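Local coordinates for protein excinuclease ABC, subunit A. (Deinococcus radiodurans, PDB 2VF7) that probably acts in DNA excision repair as a dimeric, zinc-containing ABC-family ATPase that binds DNA and nucleotides, at residues V33-L38 against G431-V436; Y58-R63 against P83-I88; P92-L97 against V402-E407; L388-Q393 against S422-L427. The protein carries 1 engineered substitution. All blocks are in the same frame, centred on the assembly; numbering follows the deposited sequence. Where two conformers were deposited one is given.

Contact 1 (V33-L38 against G431-V436)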
loop_
_atom_site.group_PDB
_atom_site.type_symbol
_atom_site.label_atom_id
_atom_site.label_comp_id
_atom_site.label_asym_id
_atom_site.label_seq_id
_atom_site.Cartn_x
_atom_site.Cartn_y
_atom_site.Cartn_z
ATOM N N VAL A 33 13.182 -23.552 -14.674
ATOM C CA VAL A 33 14.362 -23.214 -13.860
ATOM C C VAL A 33 14.218 -23.742 -12.429
ATOM O O VAL A 33 13.148 -23.608 -11.818
ATOM C CB VAL A 33 14.683 -21.665 -13.855
ATOM C CG1 VAL A 33 14.855 -21.160 -15.240
ATOM C CG2 VAL A 33 13.596 -20.877 -13.188
ATOM N N PRO A 34 15.305 -24.325 -11.884
ATOM C CA PRO A 34 15.249 -24.878 -10.534
ATOM C C PRO A 34 15.053 -23.802 -9.470
ATOM O O PRO A 34 15.532 -22.671 -9.614
ATOM C CB PRO A 34 16.602 -25.578 -10.382
ATOM C CG PRO A 34 17.486 -24.953 -11.357
ATOM C CD PRO A 34 16.635 -24.505 -12.493
ATOM N N ARG A 35 14.319 -24.141 -8.423
ATOM C CA ARG A 35 14.222 -23.248 -7.285
ATOM C C ARG A 35 15.276 -23.764 -6.318
ATOM O O ARG A 35 15.784 -24.875 -6.521
ATOM C CB ARG A 35 12.773 -23.166 -6.730
ATOM C CG ARG A 35 12.403 -24.151 -5.636
ATOM C CD ARG A 35 10.966 -23.909 -5.070
ATOM N NE ARG A 35 9.979 -23.882 -6.145
ATOM C CZ ARG A 35 9.453 -24.961 -6.713
ATOM N NH1 ARG A 35 9.791 -26.167 -6.300
ATOM N NH2 ARG A 35 8.585 -24.831 -7.705
ATOM N N ASP A 36 15.667 -22.944 -5.340
ATOM C CA ASP A 36 16.735 -23.280 -4.354
ATOM C C ASP A 36 18.113 -23.417 -4.991
ATOM O O ASP A 36 18.961 -24.192 -4.540
ATOM C CB ASP A 36 16.392 -24.529 -3.518
ATOM C CG ASP A 36 15.004 -24.447 -2.856
ATOM O OD1 ASP A 36 14.777 -23.568 -2.001
ATOM O OD2 ASP A 36 14.135 -25.281 -3.185
ATOM N N ALA A 37 18.349 -22.623 -6.026
ATOM C CA ALA A 37 19.615 -22.662 -6.733
ATOM C C ALA A 37 20.003 -21.261 -7.199
ATOM O O ALA A 37 19.146 -20.369 -7.240
ATOM C CB ALA A 37 19.529 -23.637 -7.910
ATOM N N LEU A 38 21.294 -21.073 -7.499
ATOM C CA LEU A 38 21.796 -19.901 -8.189
ATOM C C LEU A 38 21.580 -20.042 -9.695
ATOM O O LEU A 38 22.322 -20.765 -10.355
ATOM C CB LEU A 38 23.292 -19.688 -7.891
ATOM C CG LEU A 38 24.040 -18.571 -8.645
ATOM C CD1 LEU A 38 23.474 -17.169 -8.306
ATOM C CD2 LEU A 38 25.537 -18.630 -8.416
ATOM N N GLY A 431 17.497 -20.963 2.539
ATOM C CA GLY A 431 16.210 -21.452 2.066
ATOM C C GLY A 431 15.640 -20.699 0.870
ATOM O O GLY A 431 14.461 -20.885 0.532
ATOM N N ASN A 432 16.469 -19.874 0.217
ATOM C CA ASN A 432 16.028 -18.990 -0.877
ATOM C C ASN A 432 16.511 -19.418 -2.275
ATOM O O ASN A 432 17.363 -20.290 -2.406
ATOM C CB ASN A 432 16.443 -17.533 -0.611
ATOM C CG ASN A 432 16.166 -17.084 0.817
ATOM O OD1 ASN A 432 15.021 -16.974 1.245
ATOM N ND2 ASN A 432 17.233 -16.814 1.561
ATOM N N SER A 433 15.941 -18.795 -3.308
ATOM C CA SER A 433 16.313 -19.019 -4.712
ATOM C C SER A 433 16.811 -17.705 -5.301
ATOM O O SER A 433 16.307 -16.631 -4.953
ATOM C CB SER A 433 15.104 -19.500 -5.538
ATOM O OG SER A 433 14.403 -20.568 -4.917
ATOM N N LEU A 434 17.767 -17.789 -6.223
ATOM C CA LEU A 434 18.398 -16.599 -6.771
ATOM C C LEU A 434 18.304 -16.554 -8.293
ATOM O O LEU A 434 18.769 -17.459 -8.980
ATOM C CB LEU A 434 19.863 -16.527 -6.307
ATOM C CG LEU A 434 20.091 -16.571 -4.786
ATOM C CD1 LEU A 434 21.294 -17.409 -4.458
ATOM C CD2 LEU A 434 20.245 -15.204 -4.219
ATOM N N PHE A 435 17.667 -15.506 -8.813
ATOM C CA PHE A 435 17.630 -15.277 -10.257
ATOM C C PHE A 435 18.551 -14.090 -10.559
ATOM O O PHE A 435 18.277 -12.967 -10.141
ATOM C CB PHE A 435 16.201 -15.005 -10.778
ATOM C CG PHE A 435 15.245 -16.192 -10.681
ATOM C CD1 PHE A 435 15.693 -17.479 -10.357
ATOM C CD2 PHE A 435 13.874 -16.007 -10.936
ATOM C CE1 PHE A 435 14.792 -18.543 -10.278
ATOM C CE2 PHE A 435 12.970 -17.070 -10.853
ATOM C CZ PHE A 435 13.420 -18.333 -10.528
ATOM N N VAL A 436 19.623 -14.343 -11.298
ATOM C CA VAL A 436 20.681 -13.360 -11.479
ATOM C C VAL A 436 20.961 -13.114 -12.948
ATOM O O VAL A 436 21.417 -14.011 -13.631
ATOM C CB VAL A 436 21.987 -13.831 -10.814
ATOM C CG1 VAL A 436 23.134 -12.812 -11.036
ATOM C CG2 VAL A 436 21.748 -14.091 -9.329
#

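Contact 2 (Y58-R63 against P83-I88)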
loop_
_atom_site.group_PDB
_atom_site.type_symbol
_atom_site.label_atom_id
_atom_site.label_comp_id
_atom_site.label_asym_id
_atom_site.label_seq_id
_atom_site.Cartn_x
_atom_site.Cartn_y
_atom_site.Cartn_z
ATOM N N TYR A 58 9.756 -12.010 -11.897
ATOM C CA TYR A 58 9.542 -11.135 -10.751
ATOM C C TYR A 58 8.150 -10.504 -10.771
ATOM O O TYR A 58 7.407 -10.584 -9.789
ATOM C CB TYR A 58 10.657 -10.068 -10.663
ATOM C CG TYR A 58 10.364 -8.923 -9.722
ATOM C CD1 TYR A 58 10.430 -9.093 -8.335
ATOM C CD2 TYR A 58 10.031 -7.655 -10.218
ATOM C CE1 TYR A 58 10.157 -8.040 -7.469
ATOM C CE2 TYR A 58 9.747 -6.582 -9.351
ATOM C CZ TYR A 58 9.817 -6.796 -7.975
ATOM O OH TYR A 58 9.551 -5.756 -7.105
ATOM N N ALA A 59 7.781 -9.919 -11.906
ATOM C CA ALA A 59 6.523 -9.188 -12.036
ATOM C C ALA A 59 5.246 -10.014 -11.813
ATOM O O ALA A 59 4.305 -9.540 -11.159
ATOM C CB ALA A 59 6.468 -8.465 -13.366
ATOM N N GLU A 60 5.189 -11.222 -12.357
ATOM C CA GLU A 60 4.041 -12.108 -12.092
ATOM C C GLU A 60 4.015 -12.570 -10.621
ATOM O O GLU A 60 2.977 -12.548 -9.977
ATOM C CB GLU A 60 4.038 -13.287 -13.079
ATOM C CG GLU A 60 2.892 -14.304 -12.937
ATOM C CD GLU A 60 1.537 -13.783 -13.405
ATOM O OE1 GLU A 60 1.471 -12.660 -13.957
ATOM O OE2 GLU A 60 0.531 -14.500 -13.199
ATOM N N ALA A 61 5.165 -12.948 -10.082
ATOM C CA ALA A 61 5.278 -13.314 -8.665
ATOM C C ALA A 61 4.812 -12.236 -7.683
ATOM O O ALA A 61 4.250 -12.566 -6.637
ATOM C CB ALA A 61 6.697 -13.734 -8.339
ATOM N N GLN A 62 5.057 -10.962 -8.000
ATOM C CA GLN A 62 4.629 -9.847 -7.127
ATOM C C GLN A 62 3.178 -9.470 -7.266
ATOM O O GLN A 62 2.515 -9.204 -6.272
ATOM C CB GLN A 62 5.479 -8.595 -7.327
ATOM C CG GLN A 62 6.683 -8.545 -6.411
ATOM C CD GLN A 62 6.893 -7.185 -5.745
ATOM O OE1 GLN A 62 7.519 -7.108 -4.672
ATOM N NE2 GLN A 62 6.377 -6.111 -6.368
ATOM N N ARG A 63 2.693 -9.406 -8.500
ATOM C CA ARG A 63 1.269 -9.229 -8.767
ATOM C C ARG A 63 0.391 -10.219 -7.984
ATOM O O ARG A 63 -0.609 -9.828 -7.407
ATOM C CB ARG A 63 1.023 -9.388 -10.270
ATOM C CG ARG A 63 -0.420 -9.247 -10.715
ATOM C CD ARG A 63 -0.622 -10.039 -11.991
ATOM N NE ARG A 63 -2.026 -10.342 -12.226
ATOM C CZ ARG A 63 -2.553 -11.566 -12.205
ATOM N NH1 ARG A 63 -1.791 -12.637 -11.965
ATOM N NH2 ARG A 63 -3.853 -11.720 -12.438
ATOM N N PRO A 83 2.172 -8.899 -16.844
ATOM C CA PRO A 83 3.085 -9.553 -17.789
ATOM C C PRO A 83 2.315 -10.367 -18.837
ATOM O O PRO A 83 1.246 -10.907 -18.545
ATOM C CB PRO A 83 3.924 -10.469 -16.895
ATOM C CG PRO A 83 3.763 -9.915 -15.512
ATOM C CD PRO A 83 2.374 -9.393 -15.466
ATOM N N ASP A 84 2.845 -10.414 -20.056
ATOM C CA ASP A 84 2.241 -11.197 -21.120
ATOM C C ASP A 84 2.775 -12.613 -21.023
ATOM O O ASP A 84 3.888 -12.894 -21.441
ATOM C CB ASP A 84 2.548 -10.578 -22.481
ATOM C CG ASP A 84 1.553 -10.989 -23.557
ATOM O OD1 ASP A 84 0.935 -12.072 -23.442
ATOM O OD2 ASP A 84 1.395 -10.225 -24.534
ATOM N N VAL A 85 1.982 -13.499 -20.438
ATOM C CA VAL A 85 2.409 -14.883 -20.185
ATOM C C VAL A 85 1.202 -15.828 -19.966
ATOM O O VAL A 85 0.262 -15.491 -19.247
ATOM C CB VAL A 85 3.458 -14.939 -19.020
ATOM C CG1 VAL A 85 2.845 -14.480 -17.694
ATOM C CG2 VAL A 85 4.123 -16.310 -18.922
ATOM N N ASP A 86 1.226 -16.997 -20.609
ATOM C CA ASP A 86 0.134 -17.975 -20.488
ATOM C C ASP A 86 0.021 -18.605 -19.092
ATOM O O ASP A 86 -1.059 -18.618 -18.522
ATOM C CB ASP A 86 0.256 -19.083 -21.549
ATOM C CG ASP A 86 -0.118 -18.611 -22.930
ATOM O OD1 ASP A 86 -0.905 -17.646 -23.004
ATOM O OD2 ASP A 86 0.361 -19.199 -23.938
ATOM N N ALA A 87 1.128 -19.134 -18.568
ATOM C CA ALA A 87 1.152 -19.805 -17.261
ATOM C C ALA A 87 2.554 -19.831 -16.643
ATOM O O ALA A 87 3.549 -20.000 -17.355
ATOM C CB ALA A 87 0.630 -21.223 -17.399
ATOM N N ILE A 88 2.623 -19.640 -15.324
ATOM C CA ILE A 88 3.834 -19.912 -14.527
ATOM C C ILE A 88 3.433 -20.721 -13.295
ATOM O O ILE A 88 2.570 -20.291 -12.523
ATOM C CB ILE A 88 4.587 -18.634 -14.052
ATOM C CG1 ILE A 88 4.900 -17.686 -15.213
ATOM C CG2 ILE A 88 5.888 -19.035 -13.363
ATOM C CD1 ILE A 88 5.449 -16.304 -14.798
HETATM O O HOH W 1 -0.104 -12.216 -15.993
#

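Contact 3 (P92-L97 against V402-E407)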
loop_
_atom_site.group_PDB
_atom_site.type_symbol
_atom_site.label_atom_id
_atom_site.label_comp_id
_atom_site.label_asym_id
_atom_site.label_seq_id
_atom_site.Cartn_x
_atom_site.Cartn_y
_atom_site.Cartn_z
ATOM N N PRO A 92 7.621 -19.079 -6.046
ATOM C CA PRO A 92 7.417 -18.483 -4.707
ATOM C C PRO A 92 7.273 -16.946 -4.786
ATOM O O PRO A 92 7.347 -16.386 -5.871
ATOM C CB PRO A 92 8.670 -18.908 -3.909
ATOM C CG PRO A 92 9.603 -19.584 -4.874
ATOM C CD PRO A 92 9.018 -19.515 -6.265
ATOM N N PRO A 93 7.000 -16.267 -3.652
ATOM C CA PRO A 93 7.048 -14.795 -3.711
ATOM C C PRO A 93 8.458 -14.286 -4.040
ATOM O O PRO A 93 9.422 -15.030 -3.884
ATOM C CB PRO A 93 6.615 -14.380 -2.302
ATOM C CG PRO A 93 5.820 -15.563 -1.797
ATOM C CD PRO A 93 6.582 -16.745 -2.321
ATOM N N ALA A 94 8.568 -13.037 -4.507
ATOM C CA ALA A 94 9.835 -12.507 -4.998
ATOM C C ALA A 94 10.185 -11.125 -4.454
ATOM O O ALA A 94 9.313 -10.274 -4.311
ATOM C CB ALA A 94 9.838 -12.489 -6.529
ATOM N N VAL A 95 11.480 -10.913 -4.198
ATOM C CA VAL A 95 12.063 -9.619 -3.822
ATOM C C VAL A 95 13.105 -9.202 -4.876
ATOM O O VAL A 95 14.004 -9.968 -5.176
ATOM C CB VAL A 95 12.757 -9.707 -2.427
ATOM C CG1 VAL A 95 13.188 -8.331 -1.948
ATOM C CG2 VAL A 95 11.830 -10.366 -1.394
ATOM N N ALA A 96 12.969 -8.009 -5.459
ATOM C CA ALA A 96 14.013 -7.468 -6.327
ATOM C C ALA A 96 14.982 -6.637 -5.490
ATOM O O ALA A 96 14.559 -5.720 -4.771
ATOM C CB ALA A 96 13.429 -6.628 -7.464
ATOM N N LEU A 97 16.268 -6.981 -5.578
ATOM C CA LEU A 97 17.323 -6.214 -4.901
ATOM C C LEU A 97 17.800 -4.964 -5.661
ATOM O O LEU A 97 18.717 -4.275 -5.217
ATOM C CB LEU A 97 18.488 -7.123 -4.489
ATOM C CG LEU A 97 18.050 -8.195 -3.466
ATOM C CD1 LEU A 97 19.203 -9.086 -3.096
ATOM C CD2 LEU A 97 17.410 -7.570 -2.213
ATOM N N VAL A 402 12.234 -15.774 -3.696
ATOM C CA VAL A 402 13.223 -15.616 -4.763
ATOM C C VAL A 402 13.820 -14.211 -4.762
ATOM O O VAL A 402 13.089 -13.220 -4.768
ATOM C CB VAL A 402 12.624 -15.793 -6.184
ATOM C CG1 VAL A 402 13.758 -16.121 -7.193
ATOM C CG2 VAL A 402 11.563 -16.859 -6.212
ATOM N N TYR A 403 15.150 -14.133 -4.788
ATOM C CA TYR A 403 15.850 -12.858 -4.987
ATOM C C TYR A 403 16.185 -12.663 -6.451
ATOM O O TYR A 403 16.762 -13.544 -7.087
ATOM C CB TYR A 403 17.117 -12.802 -4.142
ATOM C CG TYR A 403 16.822 -12.635 -2.664
ATOM C CD1 TYR A 403 16.988 -13.698 -1.762
ATOM C CD2 TYR A 403 16.363 -11.423 -2.174
ATOM C CE1 TYR A 403 16.717 -13.534 -0.397
ATOM C CE2 TYR A 403 16.073 -11.250 -0.821
ATOM C CZ TYR A 403 16.264 -12.298 0.066
ATOM O OH TYR A 403 15.984 -12.083 1.406
ATOM N N VAL A 404 15.802 -11.507 -6.983
ATOM C CA VAL A 404 16.063 -11.164 -8.383
ATOM C C VAL A 404 17.133 -10.051 -8.473
ATOM O O VAL A 404 16.913 -8.912 -8.065
ATOM C CB VAL A 404 14.761 -10.765 -9.121
ATOM C CG1 VAL A 404 14.955 -10.899 -10.610
ATOM C CG2 VAL A 404 13.596 -11.640 -8.668
ATOM N N LEU A 405 18.309 -10.421 -8.969
ATOM C CA LEU A 405 19.452 -9.516 -9.007
ATOM C C LEU A 405 19.850 -9.108 -10.443
ATOM O O LEU A 405 19.718 -9.892 -11.391
ATOM C CB LEU A 405 20.644 -10.119 -8.244
ATOM C CG LEU A 405 20.542 -10.451 -6.742
ATOM C CD1 LEU A 405 20.484 -11.950 -6.500
ATOM C CD2 LEU A 405 21.762 -9.931 -6.015
ATOM N N ASP A 406 20.328 -7.879 -10.591
ATOM C CA ASP A 406 20.755 -7.373 -11.907
ATOM C C ASP A 406 22.205 -6.897 -11.895
ATOM O O ASP A 406 22.481 -5.745 -11.562
ATOM C CB ASP A 406 19.840 -6.255 -12.406
ATOM C CG ASP A 406 20.357 -5.614 -13.691
ATOM O OD1 ASP A 406 20.860 -4.476 -13.608
ATOM O OD2 ASP A 406 20.296 -6.257 -14.775
ATOM N N GLU A 407 23.114 -7.806 -12.249
ATOM C CA GLU A 407 24.554 -7.559 -12.235
ATOM C C GLU A 407 25.084 -7.045 -10.901
ATOM O O GLU A 407 25.374 -5.863 -10.757
ATOM C CB GLU A 407 24.962 -6.639 -13.383
ATOM C CG GLU A 407 25.086 -7.360 -14.696
ATOM C CD GLU A 407 25.643 -6.469 -15.785
ATOM O OE1 GLU A 407 24.863 -6.099 -16.697
ATOM O OE2 GLU A 407 26.855 -6.132 -15.721
#

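Contact 4 (L388-Q393 against S422-L427)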
loop_
_atom_site.group_PDB
_atom_site.type_symbol
_atom_site.label_atom_id
_atom_site.label_comp_id
_atom_site.label_asym_id
_atom_site.label_seq_id
_atom_site.Cartn_x
_atom_site.Cartn_y
_atom_site.Cartn_z
ATOM N N LEU A 388 24.892 -3.574 -0.648
ATOM C CA LEU A 388 24.393 -3.246 0.684
ATOM C C LEU A 388 23.000 -3.798 0.952
ATOM O O LEU A 388 22.536 -3.796 2.090
ATOM C CB LEU A 388 24.293 -1.740 0.849
ATOM C CG LEU A 388 25.527 -0.871 1.075
ATOM C CD1 LEU A 388 25.072 0.582 0.974
ATOM C CD2 LEU A 388 26.196 -1.147 2.427
ATOM N N ARG A 389 22.301 -4.201 -0.103
ATOM C CA ARG A 389 20.956 -4.741 0.040
ATOM C C ARG A 389 21.022 -6.256 0.158
ATOM O O ARG A 389 20.230 -6.878 0.863
ATOM C CB ARG A 389 20.081 -4.293 -1.110
ATOM C CG ARG A 389 18.657 -4.112 -0.676
ATOM C CD ARG A 389 18.092 -2.749 -1.039
ATOM N NE ARG A 389 17.136 -2.804 -2.147
ATOM C CZ ARG A 389 15.935 -3.397 -2.120
ATOM N NH1 ARG A 389 15.504 -4.043 -1.035
ATOM N NH2 ARG A 389 15.162 -3.354 -3.198
ATOM N N LEU A 390 22.001 -6.820 -0.541
ATOM C CA LEU A 390 22.383 -8.204 -0.428
ATOM C C LEU A 390 22.816 -8.531 1.015
ATOM O O LEU A 390 22.339 -9.501 1.614
ATOM C CB LEU A 390 23.519 -8.476 -1.412
ATOM C CG LEU A 390 23.816 -9.936 -1.728
ATOM C CD1 LEU A 390 22.587 -10.578 -2.312
ATOM C CD2 LEU A 390 25.006 -10.115 -2.671
ATOM N N ALA A 391 23.703 -7.703 1.565
ATOM C CA ALA A 391 24.227 -7.885 2.907
ATOM C C ALA A 391 23.100 -7.872 3.927
ATOM O O ALA A 391 23.070 -8.711 4.834
ATOM C CB ALA A 391 25.245 -6.828 3.221
ATOM N N THR A 392 22.150 -6.952 3.750
ATOM C CA THR A 392 21.030 -6.781 4.697
ATOM C C THR A 392 20.096 -7.993 4.721
ATOM O O THR A 392 19.508 -8.325 5.758
ATOM C CB THR A 392 20.231 -5.496 4.376
ATOM O OG1 THR A 392 21.126 -4.378 4.392
ATOM C CG2 THR A 392 19.147 -5.263 5.393
ATOM N N GLN A 393 19.972 -8.638 3.567
ATOM C CA GLN A 393 19.152 -9.827 3.407
ATOM C C GLN A 393 19.784 -11.010 4.142
ATOM O O GLN A 393 19.082 -11.918 4.590
ATOM C CB GLN A 393 19.013 -10.193 1.923
ATOM C CG GLN A 393 18.190 -9.247 1.063
ATOM C CD GLN A 393 17.042 -8.540 1.789
ATOM O OE1 GLN A 393 15.988 -9.126 2.084
ATOM N NE2 GLN A 393 17.240 -7.254 2.054
ATOM N N SER A 422 30.313 -16.005 -2.508
ATOM C CA SER A 422 30.149 -16.598 -1.184
ATOM C C SER A 422 28.916 -16.078 -0.427
ATOM O O SER A 422 28.315 -16.811 0.362
ATOM C CB SER A 422 31.434 -16.400 -0.374
ATOM O OG SER A 422 31.150 -16.114 0.979
ATOM N N ALA A 423 28.549 -14.822 -0.670
ATOM C CA ALA A 423 27.349 -14.214 -0.090
ATOM C C ALA A 423 26.083 -14.679 -0.783
ATOM O O ALA A 423 25.028 -14.684 -0.176
ATOM C CB ALA A 423 27.439 -12.721 -0.147
ATOM N N LEU A 424 26.190 -15.040 -2.059
ATOM C CA LEU A 424 25.072 -15.592 -2.827
ATOM C C LEU A 424 24.768 -17.038 -2.422
ATOM O O LEU A 424 23.612 -17.430 -2.361
ATOM C CB LEU A 424 25.349 -15.507 -4.335
ATOM C CG LEU A 424 25.483 -14.133 -5.013
ATOM C CD1 LEU A 424 25.861 -14.279 -6.498
ATOM C CD2 LEU A 424 24.231 -13.293 -4.867
ATOM N N GLU A 425 25.805 -17.821 -2.136
ATOM C CA GLU A 425 25.640 -19.197 -1.657
ATOM C C GLU A 425 25.046 -19.210 -0.262
ATOM O O GLU A 425 24.180 -20.038 0.029
ATOM C CB GLU A 425 26.955 -19.973 -1.702
ATOM C CG GLU A 425 26.988 -21.304 -0.888
ATOM C CD GLU A 425 26.351 -22.506 -1.605
ATOM O OE1 GLU A 425 25.864 -22.358 -2.751
ATOM O OE2 GLU A 425 26.336 -23.612 -1.016
ATOM N N ASN A 426 25.478 -18.280 0.591
ATOM C CA ASN A 426 24.917 -18.182 1.944
ATOM C C ASN A 426 23.450 -17.806 1.914
ATOM O O ASN A 426 22.663 -18.324 2.702
ATOM C CB ASN A 426 25.673 -17.179 2.811
ATOM C CG ASN A 426 27.003 -17.711 3.318
ATOM O OD1 ASN A 426 27.164 -18.904 3.616
ATOM N ND2 ASN A 426 27.965 -16.813 3.440
ATOM N N LEU A 427 23.095 -16.908 1.001
ATOM C CA LEU A 427 21.710 -16.518 0.771
ATOM C C LEU A 427 20.881 -17.691 0.291
ATOM O O LEU A 427 19.766 -17.886 0.749
ATOM C CB LEU A 427 21.624 -15.384 -0.261
ATOM C CG LEU A 427 21.214 -13.985 0.205
ATOM C CD1 LEU A 427 20.645 -13.198 -0.973
ATOM C CD2 LEU A 427 20.177 -14.065 1.346
#

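Contact 1 (V33-L38 against G431-V436)
Val33 CG2 reaches the far end of the Phe435 ring, 3.7 Å from CZ and a little farther from CE1, approaching obliquely. With CG1 anti to the carbonyl carbon (chi1 -56°), CG2 is left in the crowded position between the backbone N and the carbonyl carbon. The carbonyl O of Pro34 lies at the edge of the same ring, near its plane. Beyond Pro34 the chain turns at Asp36, whose phi is positive, and the turn presents its amide to strand 433-437: Asp36 N donates to Ser433 OG at 2.7 Å in an almost straight bond (172°). Ser433 OG also touches Arg35 CB at 3.6 Å. The guanidinium of Arg35 leads away to Gly90 O. After the turn the chain enters the mixed, mainly parallel sheet of the ABC ATPase core, where strand 38-42 runs beside 433-437 and leads into the P-loop that holds ADP. Leu434 N donates to Ala37 O at 3.1 Å, and the next rung of the ladder joins Leu434 with Val39. Leu38 and Leu434 send their side chains to one face of the sheet, where Leu38 CD1 lies 4.2 Å from Leu434 CB and 3.7 Å from Val436 CG2.

Contact 2 (Y58-R63 against P83-I88)
Glu60 OE2 is held by two guanidinium groups, while the other oxygen of this carboxylate lies against the ring of Pro83. Arg63 NH1, one helical turn on, makes a salt bridge to OE2 at 3.2 Å, and Arg64 NE makes a second. OE1 accepts from a water at 2.6 Å that also donates to Pro83 O at 3.2 Å, so this water links the two segments; Arg64, through NH2 to Ile88 O, makes a second bridge. The two cationic partners would be expected to favour the ionised acid. Glu60 CG stands anti to the backbone N (chi1 -180°), and the chain then bends at chi2 (72°). On the apolar side of this side chain, Ile88 CD1 touches both CB and CG at 3.7 Å, the two side chains sliding past each other in opposite directions. Helix 49-69 is the one that follows the P-loop in the nucleotide-binding core, and Pro83 and Ile88 pack on the side of it that faces the small antiparallel sheet of strands 29-34, 15-21 and 87-89. Pro83 meets the helix with its CG, which lies 3.7 Å from Ala59 CB and equally near the backbone N of Glu60; its CD is 3.7 Å from Glu60 OE1. Ile88 also packs on Val16 and Val18 of the neighbouring strand.

Contact 3 (P92-L97 against V402-E407)
Backbone hydrogen bonds join strand 94-96 and its flanking residues to strand 402-406 in parallel. Val402 N donates to Pro93 O at 2.9 Å, Val95 N to Val402 O at 2.9 Å, and Val404 N to Val95 O at 3.0 Å. The last rung, Leu97 N to Val404 O at 3.2 Å, is the longest and most bent (154°), where segment 92-97 leaves the sheet. Strand 402-406 carries the Walker B sequence of an ABC ATPase and ends at Asp406, with Glu407 of the same motif just after it; strand 94-96, inclined by 25°, is the outermost strand of the sheet within this chain. Apolar packing differs on the two faces. On the face of Ala94, Ala96, Val402 and Val404, helix 49-69 lies over the sheet, and just before the strand Pro92 CG meets Val402 CG2 at 3.6 Å, the side chains crossing at about a right angle. On the other face the Tyr403 ring is approached obliquely by Val95 CB and by Leu97, whose CD1 is 3.8 Å from Tyr403 CD2. The same CD1 lies 4.0 Å from Leu405 CD2, the two leucines side by side. Pro93 packs on Pro93 of the second subunit.

Contact 4 (L388-Q393 against S422-L427)
The carboxamide of Gln393, the flat group among the side chains that touch here, is fixed by bonds at both of its polar atoms, while the CB of the same residue rests on Leu427 CD2 at 4.1 Å. NE2 donates to Arg389 O, one turn back, at 3.2 Å (152°), and this oxygen lies in the amide plane; Arg389 O also accepts from Gln393 N. OE1 is paired with Tyr403 OH and, weakly, with Ser68 OG of the second subunit. The bend at chi2 (-31°) brings CD back toward its own helix. The rest of the interface is leucine packing. Both methyls of Leu390 are used: CD1 meets Leu427 CD1 at 3.5 Å, and CD2 meets Leu424 CD2 at 3.9 Å, those two side chains crossing at about a right angle. Helix 382-393, which starts within the ABC signature sequence, and helix 417-428 run in the same general direction, 37° apart, with segment axes 10.3 Å from each other at closest approach. Both pack on one face of strand 402-406, Leu390 on Leu405 and Leu427 on Tyr403. Across this buried joint the segments meet almost entirely through apolar groups, with Gln393 O beside Leu427 CD2, which is consistent with their spacing being set by side-chain packing, with no hydrogen bond between the two segments.

Overall arrangement
Contacts 1, 3 and 4 are buried, whereas contact 2 is partly buried and adds a water bridge and a charged cluster to its apolar packing. Contacts 1 and 3 belong to one mixed sheet, in whose parallel part strands 433-437 and 402-406 are neighbours, joined by Ser433 O to Tyr403 N. Backbone bonding dominates contact 3, a regular ladder; contact 1 combines one ladder bond with a backbone-to-side-chain bond at the turn. Contact 4 is side-chain packing between helices on the Tyr403 and Leu434 side of that sheet. Contact 2 lies by the other face, where Ala61 and Tyr58 of its helix pack on Ala94 and Ala96 of contact 3. Contacts 2 and 4 do not touch.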